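Local coordinates for hydrolase family protein (PDB 3CNH), which probably acts as a phosphatase of the haloacid dehalogenase-like superfamily and holds a sodium ion in this crystal, at residues A26-R31 / R78-E83; F32-D37 / R70-E75; R44-E49 / A58-Q63. One frame throughout, in Å; residues are numbered along the deposited sequence.

Contact 1 of 3, residues A26-R31 / R78-E83; sequences ADVAQR and RAVMEE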
ATOM      1  N   ALA A  26      -9.441  13.705  -6.274  1.00 40.39           N
ATOM      2  CA  ALA A  26      -9.827  14.983  -6.899  1.00 42.18           C
ATOM      3  C   ALA A  26     -10.556  14.717  -8.195  1.00 43.56           C
ATOM      4  O   ALA A  26     -11.573  15.324  -8.519  1.00 45.35           O
ATOM      5  CB  ALA A  26      -8.573  15.872  -7.182  1.00 44.07           C
ATOM      6  N   ASP A  27     -10.010  13.755  -8.896  1.00 43.98           N
ATOM      7  CA  ASP A  27     -10.498  13.371 -10.213  1.00 45.51           C
ATOM      8  C   ASP A  27     -11.884  12.756 -10.086  1.00 43.97           C
ATOM      9  O   ASP A  27     -12.831  13.148 -10.768  1.00 43.08           O
ATOM     10  CB  ASP A  27      -9.564  12.338 -10.834  1.00 46.57           C
ATOM     11  CG  ASP A  27      -9.989  11.920 -12.231  1.00 51.99           C
ATOM     12  OD1 ASP A  27     -10.672  12.703 -12.917  1.00 57.30           O
ATOM     13  OD2 ASP A  27      -9.620  10.803 -12.655  1.00 61.11           O
ATOM     14  N   VAL A  28     -11.947  11.767  -9.206  1.00 40.93           N
ATOM     15  CA  VAL A  28     -13.203  11.018  -9.002  1.00 38.90           C
ATOM     16  C   VAL A  28     -14.324  11.926  -8.495  1.00 38.14           C
ATOM     17  O   VAL A  28     -15.483  11.832  -8.919  1.00 37.50           O
ATOM     18  CB  VAL A  28     -13.024   9.775  -8.133  1.00 37.64           C
ATOM     19  CG1 VAL A  28     -14.388   9.132  -7.852  1.00 37.21           C
ATOM     20  CG2 VAL A  28     -12.106   8.779  -8.846  1.00 35.73           C
ATOM     21  N   ALA A  29     -13.940  12.862  -7.645  1.00 38.57           N
ATOM     22  CA  ALA A  29     -14.892  13.829  -7.084  1.00 39.74           C
ATOM     23  C   ALA A  29     -15.516  14.661  -8.175  1.00 40.14           C
ATOM     24  O   ALA A  29     -16.716  14.899  -8.216  1.00 41.01           O
ATOM     25  CB  ALA A  29     -14.205  14.740  -6.039  1.00 40.41           C
ATOM     26  N   GLN A  30     -14.667  15.084  -9.085  1.00 41.17           N
ATOM     27  CA  GLN A  30     -15.098  15.913 -10.211  1.00 42.95           C
ATOM     28  C   GLN A  30     -16.101  15.142 -11.087  1.00 41.18           C
ATOM     29  O   GLN A  30     -17.150  15.644 -11.470  1.00 40.29           O
ATOM     30  CB  GLN A  30     -13.884  16.339 -11.055  1.00 43.86           C
ATOM     31  CG  GLN A  30     -14.233  17.126 -12.335  1.00 47.11           C
ATOM     32  N   ARG A  31     -15.769  13.890 -11.337  1.00 39.97           N
ATOM     33  CA  ARG A  31     -16.617  13.046 -12.174  1.00 39.45           C
ATOM     34  C   ARG A  31     -18.014  12.882 -11.612  1.00 37.39           C
ATOM     35  O   ARG A  31     -19.000  12.830 -12.348  1.00 37.23           O
ATOM     36  CB  ARG A  31     -16.003  11.653 -12.357  1.00 39.43           C
ATOM     37  CG  ARG A  31     -16.885  10.745 -13.240  1.00 46.14           C
ATOM     38  CD  ARG A  31     -16.325   9.333 -13.425  1.00 49.77           C
ATOM     39  NE  ARG A  31     -15.016   9.306 -14.078  1.00 50.72           N
ATOM     40  CZ  ARG A  31     -14.827   9.336 -15.398  1.00 60.23           C
ATOM     41  NH1 ARG A  31     -15.854   9.430 -16.233  1.00 59.68           N
ATOM     42  NH2 ARG A  31     -13.596   9.296 -15.887  1.00 63.54           N
ATOM     43  N   ARG A  78     -17.785   2.967  -5.805  1.00 34.84           N
ATOM     44  CA  ARG A  78     -16.762   1.998  -5.461  0.50 36.14           C
ATOM     45  C   ARG A  78     -16.043   1.489  -6.723  1.00 35.48           C
ATOM     46  O   ARG A  78     -14.814   1.300  -6.730  1.00 36.26           O
ATOM     47  CB  ARG A  78     -17.409   0.893  -4.633  0.50 37.44           C
ATOM     48  CG  ARG A  78     -16.449   0.056  -3.852  0.50 43.04           C
ATOM     49  CD  ARG A  78     -16.231  -1.209  -4.498  0.50 48.76           C
ATOM     50  NE  ARG A  78     -17.469  -1.964  -4.476  0.50 54.12           N
ATOM     51  CZ  ARG A  78     -17.665  -2.994  -3.672  0.50 58.78           C
ATOM     52  NH1 ARG A  78     -18.821  -3.642  -3.696  0.50 61.29           N
ATOM     53  NH2 ARG A  78     -16.695  -3.376  -2.854  0.50 58.83           N
ATOM     54  N   ALA A  79     -16.801   1.322  -7.789  1.00 35.07           N
ATOM     55  CA  ALA A  79     -16.236   0.837  -9.058  1.00 36.12           C
ATOM     56  C   ALA A  79     -15.176   1.789  -9.573  1.00 35.58           C
ATOM     57  O   ALA A  79     -14.092   1.378 -10.002  1.00 36.13           O
ATOM     58  CB  ALA A  79     -17.321   0.652 -10.131  1.00 37.78           C
ATOM     59  N   VAL A  80     -15.503   3.071  -9.524  1.00 33.08           N
ATOM     60  CA  VAL A  80     -14.591   4.108 -10.028  1.00 33.58           C
ATOM     61  C   VAL A  80     -13.367   4.235  -9.096  1.00 34.23           C
ATOM     62  O   VAL A  80     -12.231   4.457  -9.545  1.00 34.13           O
ATOM     63  CB  VAL A  80     -15.322   5.455 -10.277  1.00 33.69           C
ATOM     64  CG1 VAL A  80     -14.324   6.519 -10.721  1.00 33.42           C
ATOM     65  CG2 VAL A  80     -16.430   5.273 -11.348  1.00 34.84           C
HETATM   66  N   MSE A  81     -13.582   4.041  -7.802  1.00 33.93           N
HETATM   67  CA  MSE A  81     -12.447   4.043  -6.857  1.00 34.05           C
HETATM   68  C   MSE A  81     -11.465   2.953  -7.268  1.00 35.92           C
HETATM   69  O   MSE A  81     -10.265   3.175  -7.414  1.00 34.84           O
HETATM   70  CB  MSE A  81     -12.882   3.775  -5.406  1.00 36.32           C
HETATM   71  CG  MSE A  81     -13.654   4.863  -4.787  1.00 33.93           C
HETATM   72 SE   MSE A  81     -14.191   4.449  -2.955  0.75 34.83          SE
HETATM   73  CE  MSE A  81     -12.501   3.933  -2.299  1.00 34.05           C
ATOM     74  N   GLU A  82     -12.021   1.777  -7.510  1.00 35.44           N
ATOM     75  CA  GLU A  82     -11.208   0.590  -7.821  1.00 38.06           C
ATOM     76  C   GLU A  82     -10.373   0.801  -9.075  1.00 37.01           C
ATOM     77  O   GLU A  82      -9.183   0.427  -9.165  1.00 37.81           O
ATOM     78  CB  GLU A  82     -12.102  -0.655  -7.909  1.00 37.06           C
ATOM     79  CG  GLU A  82     -12.545  -1.083  -6.533  1.00 42.59           C
ATOM     80  CD  GLU A  82     -13.522  -2.239  -6.552  1.00 42.09           C
ATOM     81  OE1 GLU A  82     -14.061  -2.524  -7.644  1.00 42.67           O
ATOM     82  OE2 GLU A  82     -13.739  -2.816  -5.464  1.00 50.59           O
ATOM     83  N   GLU A  83     -10.992   1.450 -10.033  1.00 36.63           N
ATOM     84  CA  GLU A  83     -10.360   1.714 -11.324  1.00 37.20           C
ATOM     85  C   GLU A  83      -9.183   2.660 -11.313  1.00 36.90           C
ATOM     86  O   GLU A  83      -8.466   2.768 -12.321  1.00 36.70           O
ATOM     87  CB  GLU A  83     -11.374   2.237 -12.330  1.00 38.75           C
ATOM     88  CG  GLU A  83     -12.360   1.159 -12.667  1.00 43.43           C
ATOM     89  CD  GLU A  83     -13.574   1.704 -13.316  1.00 49.10           C
ATOM     90  OE1 GLU A  83     -13.664   2.948 -13.459  1.00 46.57           O
ATOM     91  OE2 GLU A  83     -14.446   0.882 -13.658  1.00 51.06           O
TER
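Val28 and Val80 join two helices through a small apolar contact in the helical region inserted between strands 6-9 and 103-108, where a cap of the C1 type lies in haloacid dehalogenase-like proteins. Helix 22-32 supplies residues 26-31 and helix 74-83 supplies residues 78-83. The backbones come nearest at these same two valines, whose CA atoms are 7.1 Å apart, and the two segments together bury 147 Å² of surface. One methyl group does most of the work. CG1 of Val80 is set against both branches of Val28, 3.7 Å from Val28 CG2 and 3.9 Å from Val28 CG1, while the two side chains slide past each other in opposite directions. With its CG1 anti to the backbone N (chi1 177°), Val80 directs this branch at Val28, while CG2 lies against the ring of Phe32. Arg31, one helical turn after Val28, borders the pair with its aliphatic part: its CD comes within 4.4 Å of Val80 CG1. The Arg31 chain is extended through chi1 and chi2 and turns at chi3 (-61°). Its charged end stays apart from Glu83, with Arg31 NE 6.5 Å from Glu83 OE1, so any attraction between these opposite charges would be weak and long-ranged. Dispersion and the burial of apolar surface therefore account for the direct contact. Trp20 and Gln84 touch Val28 from the adjoining loops, and the Gln84 side chain also bonds to the carbonyl oxygen of Val80. Selenomethionine Met81, turned from helix 22-32, reaches Leu57 of helix 57-64 and Leu114 of helix 112-122. Helix 74-83 thus lies in the midst of three helices, with the parallel sheet taking no part in the valine contact.

Contact 2 of 3, residues F32-D37 / R70-E75; sequences FGLDTD and RDFTPE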
ATOM      1  N   PHE A  32     -18.083  12.817 -10.293  1.00 34.77           N
ATOM      2  CA  PHE A  32     -19.356  12.575  -9.587  1.00 33.51           C
ATOM      3  C   PHE A  32     -20.046  13.833  -9.148  1.00 35.00           C
ATOM      4  O   PHE A  32     -21.135  13.802  -8.562  1.00 34.87           O
ATOM      5  CB  PHE A  32     -19.169  11.618  -8.428  1.00 33.15           C
ATOM      6  CG  PHE A  32     -19.047  10.183  -8.857  1.00 31.21           C
ATOM      7  CD1 PHE A  32     -20.188   9.437  -9.114  1.00 32.21           C
ATOM      8  CD2 PHE A  32     -17.814   9.574  -9.008  1.00 35.43           C
ATOM      9  CE1 PHE A  32     -20.105   8.103  -9.516  1.00 32.66           C
ATOM     10  CE2 PHE A  32     -17.741   8.245  -9.395  1.00 35.77           C
ATOM     11  CZ  PHE A  32     -18.888   7.509  -9.644  1.00 35.74           C
ATOM     12  N   GLY A  33     -19.413  14.944  -9.468  1.00 35.86           N
ATOM     13  CA  GLY A  33     -19.997  16.264  -9.199  1.00 37.03           C
ATOM     14  C   GLY A  33     -20.060  16.626  -7.733  1.00 37.79           C
ATOM     15  O   GLY A  33     -20.970  17.330  -7.275  1.00 39.41           O
ATOM     16  N   LEU A  34     -19.064  16.151  -7.005  1.00 38.14           N
ATOM     17  CA  LEU A  34     -19.004  16.419  -5.555  1.00 39.45           C
ATOM     18  C   LEU A  34     -18.397  17.784  -5.214  1.00 40.79           C
ATOM     19  O   LEU A  34     -17.487  18.263  -5.882  1.00 43.62           O
ATOM     20  CB  LEU A  34     -18.192  15.333  -4.855  1.00 38.05           C
ATOM     21  CG  LEU A  34     -18.663  13.882  -5.086  1.00 35.70           C
ATOM     22  CD1 LEU A  34     -17.733  12.927  -4.347  1.00 39.90           C
ATOM     23  CD2 LEU A  34     -20.106  13.695  -4.685  1.00 38.91           C
ATOM     24  N   ASP A  35     -18.908  18.384  -4.146  1.00 41.04           N
ATOM     25  CA  ASP A  35     -18.307  19.622  -3.600  1.00 41.02           C
ATOM     26  C   ASP A  35     -16.950  19.190  -3.088  1.00 41.65           C
ATOM     27  O   ASP A  35     -16.847  18.407  -2.136  1.00 40.07           O
ATOM     28  CB  ASP A  35     -19.155  20.201  -2.467  1.00 41.98           C
ATOM     29  CG  ASP A  35     -18.545  21.439  -1.862  1.00 44.88           C
ATOM     30  OD1 ASP A  35     -17.456  21.349  -1.273  1.00 46.32           O
ATOM     31  OD2 ASP A  35     -19.189  22.507  -1.959  1.00 56.98           O
ATOM     32  N   THR A  36     -15.892  19.657  -3.734  1.00 41.91           N
ATOM     33  CA  THR A  36     -14.555  19.176  -3.386  1.00 42.72           C
ATOM     34  C   THR A  36     -14.084  19.520  -1.963  1.00 41.94           C
ATOM     35  O   THR A  36     -13.441  18.706  -1.310  1.00 43.15           O
ATOM     36  CB  THR A  36     -13.499  19.565  -4.435  1.00 43.98           C
ATOM     37  OG1 THR A  36     -13.479  20.987  -4.593  1.00 48.03           O
ATOM     38  CG2 THR A  36     -13.856  18.898  -5.777  1.00 47.36           C
ATOM     39  N   ASP A  37     -14.421  20.703  -1.483  1.00 41.50           N
ATOM     40  CA  ASP A  37     -13.992  21.100  -0.129  1.00 41.69           C
ATOM     41  C   ASP A  37     -14.608  20.211   0.963  1.00 39.45           C
ATOM     42  O   ASP A  37     -13.914  19.720   1.858  1.00 39.54           O
ATOM     43  CB  ASP A  37     -14.346  22.547   0.182  1.00 43.35           C
ATOM     44  CG  ASP A  37     -13.422  23.539  -0.498  1.00 44.84           C
ATOM     45  OD1 ASP A  37     -12.347  23.139  -0.999  1.00 47.98           O
ATOM     46  OD2 ASP A  37     -13.789  24.729  -0.496  1.00 55.59           O
ATOM     47  N   ARG A  70     -27.870  11.565  -3.734  1.00 31.53           N
ATOM     48  CA  ARG A  70     -26.996  11.441  -4.918  1.00 33.53           C
ATOM     49  C   ARG A  70     -27.698  10.704  -6.047  1.00 35.25           C
ATOM     50  O   ARG A  70     -28.551   9.862  -5.818  1.00 35.43           O
ATOM     51  CB  ARG A  70     -25.745  10.654  -4.583  1.00 32.97           C
ATOM     52  CG  ARG A  70     -24.840  11.224  -3.505  1.00 31.55           C
ATOM     53  CD  ARG A  70     -24.405  12.656  -3.796  1.00 30.11           C
ATOM     54  NE  ARG A  70     -23.463  13.106  -2.765  1.00 33.88           N
ATOM     55  CZ  ARG A  70     -22.911  14.313  -2.706  1.00 37.36           C
ATOM     56  NH1 ARG A  70     -23.239  15.237  -3.600  1.00 40.04           N
ATOM     57  NH2 ARG A  70     -22.064  14.612  -1.722  1.00 38.17           N
ATOM     58  N   ASP A  71     -27.307  11.030  -7.271  1.00 34.06           N
ATOM     59  CA  ASP A  71     -27.918  10.407  -8.443  1.00 34.54           C
ATOM     60  C   ASP A  71     -27.079   9.264  -8.947  1.00 35.86           C
ATOM     61  O   ASP A  71     -27.049   8.955 -10.123  1.00 37.94           O
ATOM     62  CB  ASP A  71     -28.235  11.411  -9.566  1.00 36.22           C
ATOM     63  CG  ASP A  71     -27.022  12.132 -10.096  1.00 38.42           C
ATOM     64  OD1 ASP A  71     -25.917  11.995  -9.519  1.00 40.86           O
ATOM     65  OD2 ASP A  71     -27.195  12.853 -11.113  1.00 45.75           O
ATOM     66  N   PHE A  72     -26.390   8.649  -8.017  1.00 32.85           N
ATOM     67  CA  PHE A  72     -25.596   7.459  -8.296  1.00 31.23           C
ATOM     68  C   PHE A  72     -25.532   6.631  -7.030  1.00 33.28           C
ATOM     69  O   PHE A  72     -25.901   7.101  -5.962  1.00 32.56           O
ATOM     70  CB  PHE A  72     -24.191   7.815  -8.803  1.00 31.19           C
ATOM     71  CG  PHE A  72     -23.425   8.714  -7.870  1.00 31.23           C
ATOM     72  CD1 PHE A  72     -22.624   8.183  -6.878  1.00 30.89           C
ATOM     73  CD2 PHE A  72     -23.560  10.084  -7.953  1.00 30.20           C
ATOM     74  CE1 PHE A  72     -21.941   9.006  -5.999  1.00 32.34           C
ATOM     75  CE2 PHE A  72     -22.876  10.913  -7.071  1.00 29.13           C
ATOM     76  CZ  PHE A  72     -22.111  10.401  -6.108  1.00 28.46           C
ATOM     77  N   THR A  73     -25.038   5.402  -7.156  1.00 33.17           N
ATOM     78  CA  THR A  73     -24.994   4.470  -6.030  1.00 34.59           C
ATOM     79  C   THR A  73     -23.612   4.238  -5.424  1.00 34.72           C
ATOM     80  O   THR A  73     -22.581   4.531  -6.022  1.00 34.76           O
ATOM     81  CB  THR A  73     -25.477   3.087  -6.454  1.00 34.91           C
ATOM     82  OG1 THR A  73     -24.544   2.537  -7.391  1.00 36.09           O
ATOM     83  CG2 THR A  73     -26.895   3.156  -7.065  1.00 35.62           C
ATOM     84  N   PRO A  74     -23.576   3.679  -4.210  1.00 34.77           N
ATOM     85  CA  PRO A  74     -22.272   3.418  -3.602  1.00 36.02           C
ATOM     86  C   PRO A  74     -21.482   2.429  -4.436  1.00 36.37           C
ATOM     87  O   PRO A  74     -20.243   2.468  -4.492  1.00 36.08           O
ATOM     88  CB  PRO A  74     -22.633   2.849  -2.220  1.00 36.95           C
ATOM     89  CG  PRO A  74     -23.962   3.462  -1.922  1.00 38.26           C
ATOM     90  CD  PRO A  74     -24.686   3.611  -3.234  1.00 37.21           C
ATOM     91  N   GLU A  75     -22.217   1.583  -5.135  1.00 36.04           N
ATOM     92  CA  GLU A  75     -21.574   0.570  -6.000  1.00 36.88           C
ATOM     93  C   GLU A  75     -20.902   1.256  -7.176  1.00 34.11           C
ATOM     94  O   GLU A  75     -19.766   0.913  -7.565  1.00 37.13           O
ATOM     95  CB  GLU A  75     -22.583  -0.478  -6.470  1.00 38.56           C
ATOM     96  CG  GLU A  75     -23.085  -1.390  -5.331  1.00 45.59           C
ATOM     97  CD  GLU A  75     -24.046  -0.720  -4.322  1.00 53.90           C
ATOM     98  OE1 GLU A  75     -24.766   0.274  -4.632  1.00 49.25           O
ATOM     99  OE2 GLU A  75     -24.084  -1.219  -3.174  1.00 66.50           O
TER
HETATM  100  O   HOH W   1     -23.740  13.879  -9.137  1.00 51.46           O
HETATM  101  O   HOH W   2     -21.188  17.626  -2.759  1.00 51.03           O
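The ring of Phe32 sets its edge over one face of Phe72, with Phe32 CD1 3.3 Å above the centre of the Phe72 plane. The centroids are 4.5 Å apart and the planes meet at 51°, a tilted edge-to-face pair. Phe72 CG lies between its backbone N and carbonyl carbon (chi1 56°), which presents the ring face to Phe32 while CB of Arg70 covers the rim of its opposite face. Leu34 joins from the side: its CD2 stands over the centre of the Arg70 guanidinium, 3.5 Å from Arg70 CZ, and meets the edge of Phe72. Arg70 NE bonds to the carbonyl oxygen of Val65. Water 1 links Phe32 O to Asp71 OD1, and water 2 accepts from Asp35 N and, at a longer 3.3 Å from its oxygen, from Arg70 NH1 in the guanidinium plane. Replacing Phe72 by an alanine is likely to strip Phe32 CD1 of the face it rests on and open a gap between Phe32 and Arg70. Gly33, at positive phi, ends helix 22-32 in a Schellman motif, Asp35 and Thr73 N-cap helices 36-51 and 74-83, and this turn packs against the loop leading into helix 74-83, within the probable cap.

Contact 3 of 3, residues R44-E49 / A58-Q63; sequences RLAAPE and AEYLEQ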
ATOM      1  N   ARG A  44     -10.721  13.433   5.095  1.00 34.07           N
ATOM      2  CA  ARG A  44      -9.615  13.635   6.051  0.50 36.63           C
ATOM      3  C   ARG A  44      -9.963  13.024   7.403  1.00 36.32           C
ATOM      4  O   ARG A  44      -9.145  12.354   8.059  1.00 36.18           O
ATOM      5  CB  ARG A  44      -9.289  15.129   6.228  0.50 37.75           C
ATOM      6  CG  ARG A  44      -8.056  15.393   7.073  0.50 39.95           C
ATOM      7  CD  ARG A  44      -7.777  16.889   7.285  0.50 42.07           C
ATOM      8  NE  ARG A  44      -8.776  17.552   8.127  0.50 47.07           N
ATOM      9  CZ  ARG A  44      -8.735  17.573   9.458  0.50 46.94           C
ATOM     10  NH1 ARG A  44      -7.749  16.965  10.101  0.50 50.70           N
ATOM     11  NH2 ARG A  44      -9.672  18.204  10.148  0.50 44.56           N
ATOM     12  N   LEU A  45     -11.196  13.261   7.787  1.00 35.85           N
ATOM     13  CA  LEU A  45     -11.681  12.794   9.098  1.00 35.57           C
ATOM     14  C   LEU A  45     -11.846  11.290   9.168  1.00 36.06           C
ATOM     15  O   LEU A  45     -11.473  10.664  10.149  1.00 35.40           O
ATOM     16  CB  LEU A  45     -12.990  13.455   9.519  1.00 35.56           C
ATOM     17  CG  LEU A  45     -12.846  14.540  10.584  1.00 41.73           C
ATOM     18  CD1 LEU A  45     -12.022  15.683  10.096  1.00 44.87           C
ATOM     19  CD2 LEU A  45     -14.225  15.006  11.063  1.00 38.81           C
ATOM     20  N   ALA A  46     -12.409  10.721   8.114  1.00 33.85           N
ATOM     21  CA  ALA A  46     -12.796   9.292   8.117  1.00 35.25           C
ATOM     22  C   ALA A  46     -11.759   8.322   7.625  1.00 35.91           C
ATOM     23  O   ALA A  46     -11.738   7.148   8.010  1.00 36.20           O
ATOM     24  CB  ALA A  46     -14.118   9.092   7.343  1.00 34.44           C
ATOM     25  N   ALA A  47     -10.865   8.796   6.755  1.00 34.32           N
ATOM     26  CA  ALA A  47      -9.915   7.898   6.132  1.00 33.88           C
ATOM     27  C   ALA A  47      -9.068   7.009   7.048  1.00 33.07           C
ATOM     28  O   ALA A  47      -8.914   5.823   6.780  1.00 35.41           O
ATOM     29  CB  ALA A  47      -9.034   8.652   5.135  1.00 33.64           C
ATOM     30  N   PRO A  48      -8.502   7.567   8.128  1.00 32.57           N
ATOM     31  CA  PRO A  48      -7.606   6.720   8.901  1.00 32.21           C
ATOM     32  C   PRO A  48      -8.244   5.462   9.439  1.00 32.31           C
ATOM     33  O   PRO A  48      -7.607   4.395   9.447  1.00 34.90           O
ATOM     34  CB  PRO A  48      -7.129   7.660  10.040  1.00 34.24           C
ATOM     35  CG  PRO A  48      -7.195   9.026   9.412  1.00 35.43           C
ATOM     36  CD  PRO A  48      -8.458   8.977   8.571  1.00 33.74           C
ATOM     37  N   GLU A  49      -9.515   5.584   9.863  1.00 33.65           N
ATOM     38  CA  GLU A  49     -10.184   4.434  10.440  1.00 33.59           C
ATOM     39  C   GLU A  49     -10.516   3.398   9.378  1.00 33.08           C
ATOM     40  O   GLU A  49     -10.506   2.199   9.634  1.00 34.48           O
ATOM     41  CB  GLU A  49     -11.393   4.841  11.251  1.00 34.40           C
ATOM     42  CG  GLU A  49     -11.036   5.544  12.570  1.00 33.99           C
ATOM     43  CD  GLU A  49     -10.416   4.628  13.595  1.00 37.57           C
ATOM     44  OE1 GLU A  49      -9.272   4.143  13.390  1.00 43.24           O
ATOM     45  OE2 GLU A  49     -11.063   4.374  14.592  1.00 37.47           O
ATOM     46  N   ALA A  58     -18.515   0.977   3.551  1.00 35.05           N
ATOM     47  CA  ALA A  58     -19.894   1.486   3.491  1.00 34.91           C
ATOM     48  C   ALA A  58     -20.019   2.688   4.410  1.00 34.62           C
ATOM     49  O   ALA A  58     -20.665   3.708   4.094  1.00 35.53           O
ATOM     50  CB  ALA A  58     -20.883   0.418   3.906  1.00 36.55           C
ATOM     51  N   GLU A  59     -19.460   2.512   5.594  1.00 34.96           N
ATOM     52  CA  GLU A  59     -19.468   3.549   6.619  1.00 33.88           C
ATOM     53  C   GLU A  59     -18.741   4.805   6.142  1.00 31.71           C
ATOM     54  O   GLU A  59     -19.245   5.942   6.277  1.00 32.34           O
ATOM     55  CB  GLU A  59     -18.886   3.053   7.938  1.00 34.77           C
ATOM     56  CG  GLU A  59     -19.816   2.130   8.727  1.00 36.22           C
ATOM     57  CD  GLU A  59     -19.148   1.503   9.959  1.00 42.07           C
ATOM     58  OE1 GLU A  59     -17.940   1.241   9.944  1.00 39.22           O
ATOM     59  OE2 GLU A  59     -19.857   1.212  10.939  1.00 42.02           O
ATOM     60  N   TYR A  60     -17.566   4.587   5.592  1.00 33.07           N
ATOM     61  CA  TYR A  60     -16.764   5.687   5.040  1.00 32.42           C
ATOM     62  C   TYR A  60     -17.564   6.413   3.970  1.00 32.82           C
ATOM     63  O   TYR A  60     -17.711   7.635   3.992  1.00 32.25           O
ATOM     64  CB  TYR A  60     -15.420   5.152   4.530  1.00 32.33           C
ATOM     65  CG  TYR A  60     -14.624   6.095   3.635  1.00 32.51           C
ATOM     66  CD1 TYR A  60     -14.869   6.132   2.283  1.00 34.48           C
ATOM     67  CD2 TYR A  60     -13.607   6.902   4.141  1.00 35.68           C
ATOM     68  CE1 TYR A  60     -14.162   6.976   1.442  1.00 33.90           C
ATOM     69  CE2 TYR A  60     -12.889   7.758   3.306  1.00 34.45           C
ATOM     70  CZ  TYR A  60     -13.172   7.777   1.951  1.00 34.44           C
ATOM     71  OH  TYR A  60     -12.478   8.617   1.101  1.00 34.11           O
ATOM     72  N   LEU A  61     -18.134   5.647   3.043  1.00 33.19           N
ATOM     73  CA  LEU A  61     -18.895   6.274   1.928  1.00 33.39           C
ATOM     74  C   LEU A  61     -20.115   7.043   2.413  1.00 33.45           C
ATOM     75  O   LEU A  61     -20.493   8.100   1.861  1.00 30.94           O
ATOM     76  CB  LEU A  61     -19.261   5.244   0.838  1.00 33.93           C
ATOM     77  CG  LEU A  61     -18.073   4.749   0.029  1.00 35.04           C
ATOM     78  CD1 LEU A  61     -18.600   3.718  -0.994  1.00 34.72           C
ATOM     79  CD2 LEU A  61     -17.304   5.877  -0.658  1.00 32.64           C
ATOM     80  N   GLU A  62     -20.720   6.551   3.488  1.00 32.42           N
ATOM     81  CA  GLU A  62     -21.890   7.186   4.093  0.50 32.90           C
ATOM     82  C   GLU A  62     -21.526   8.585   4.573  1.00 33.01           C
ATOM     83  O   GLU A  62     -22.284   9.543   4.431  1.00 33.26           O
ATOM     84  CB  GLU A  62     -22.409   6.357   5.286  0.50 32.55           C
ATOM     85  CG  GLU A  62     -23.481   7.061   6.130  0.50 35.18           C
ATOM     86  CD  GLU A  62     -24.716   7.389   5.343  0.50 43.56           C
ATOM     87  OE1 GLU A  62     -24.886   6.865   4.217  0.50 46.06           O
ATOM     88  OE2 GLU A  62     -25.526   8.177   5.869  0.50 43.67           O
ATOM     89  N   GLN A  63     -20.337   8.690   5.139  1.00 31.59           N
ATOM     90  CA  GLN A  63     -19.907   9.985   5.688  1.00 31.27           C
ATOM     91  C   GLN A  63     -19.286  10.915   4.671  1.00 32.17           C
ATOM     92  O   GLN A  63     -19.443  12.140   4.740  1.00 33.08           O
ATOM     93  CB  GLN A  63     -18.902   9.807   6.818  1.00 33.38           C
ATOM     94  CG  GLN A  63     -19.436   9.021   8.005  1.00 34.79           C
ATOM     95  CD  GLN A  63     -18.529   9.104   9.208  1.00 36.67           C
ATOM     96  OE1 GLN A  63     -17.501   9.792   9.183  1.00 34.57           O
ATOM     97  NE2 GLN A  63     -18.911   8.414  10.281  1.00 32.82           N
TER
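Tyr60 reaches across from one helix to Ala46 and Ala47 of its nearly antiparallel neighbour. From its CB the side chain runs toward residues 44-49, CG being anti to the backbone N (chi1 166°). Along one flank of the ring, CD2 comes first and meets the methyl of Ala46, 3.9 Å from Ala46 CB. CE2 follows and lies against the backbone of Ala47, 4.1 Å from Ala47 CA, with the Ala47 methyl a little farther off. Both alanines approach the ring obliquely. At the tip, the hydroxyl has left the alanines behind and hydrogen-bonds to His43 ND1, in the preceding turn of helix 36-51, and to Trp20 NE1, whose indole N-H is the donor. The phenol is therefore held at its far end as well as along its flank. Ala46 has a second neighbour in Gln63, whose extended side chain brings OE1 to 3.9 Å from Ala46 CB, a van der Waals approach at the more exposed margin. Segments 44-49 and 58-63 run at 178° with their axes 9.8 Å apart, and the ring lies between them. Helices 36-51 and 57-64, consecutive in the chain, form a helical hairpin of the probable cap. Helix 36-51 is kinked here: Pro48 has no N-H to offer, and Glu49 N makes a weak bond to Ala46 O. On the other helix, Leu61 turns to helix 74-83. The small alanines let the Tyr60 ring lie against the backbone of helix 36-51, and the two hydroxyl bonds probably restrict how the ring can shift.

How the contacts relate
The three contacts tie together one helical bundle. Contacts 1 and 2, with centres about 9 Å apart, share helix 74-83 and abut directly: Val80 CG2 packs 3.7 Å from Phe32 CZ, and Leu34 N probably bonds to Ala29 O at 2.9 Å. Contact 3 lies about 15 Å from contact 1 and 14 Å from contact 2, centre to centre. Leu61 bridges to both, touching Met81 of contact 1 and Pro74 of contact 2. Trp20 adds a further tie, reaching Val28, Met81 and Tyr60. The sodium ion is held by Asp10, Gly12 and Asp166, none of which belongs to these contacts, consistent with their lying in the probable cap, apart from the metal site in the core domain.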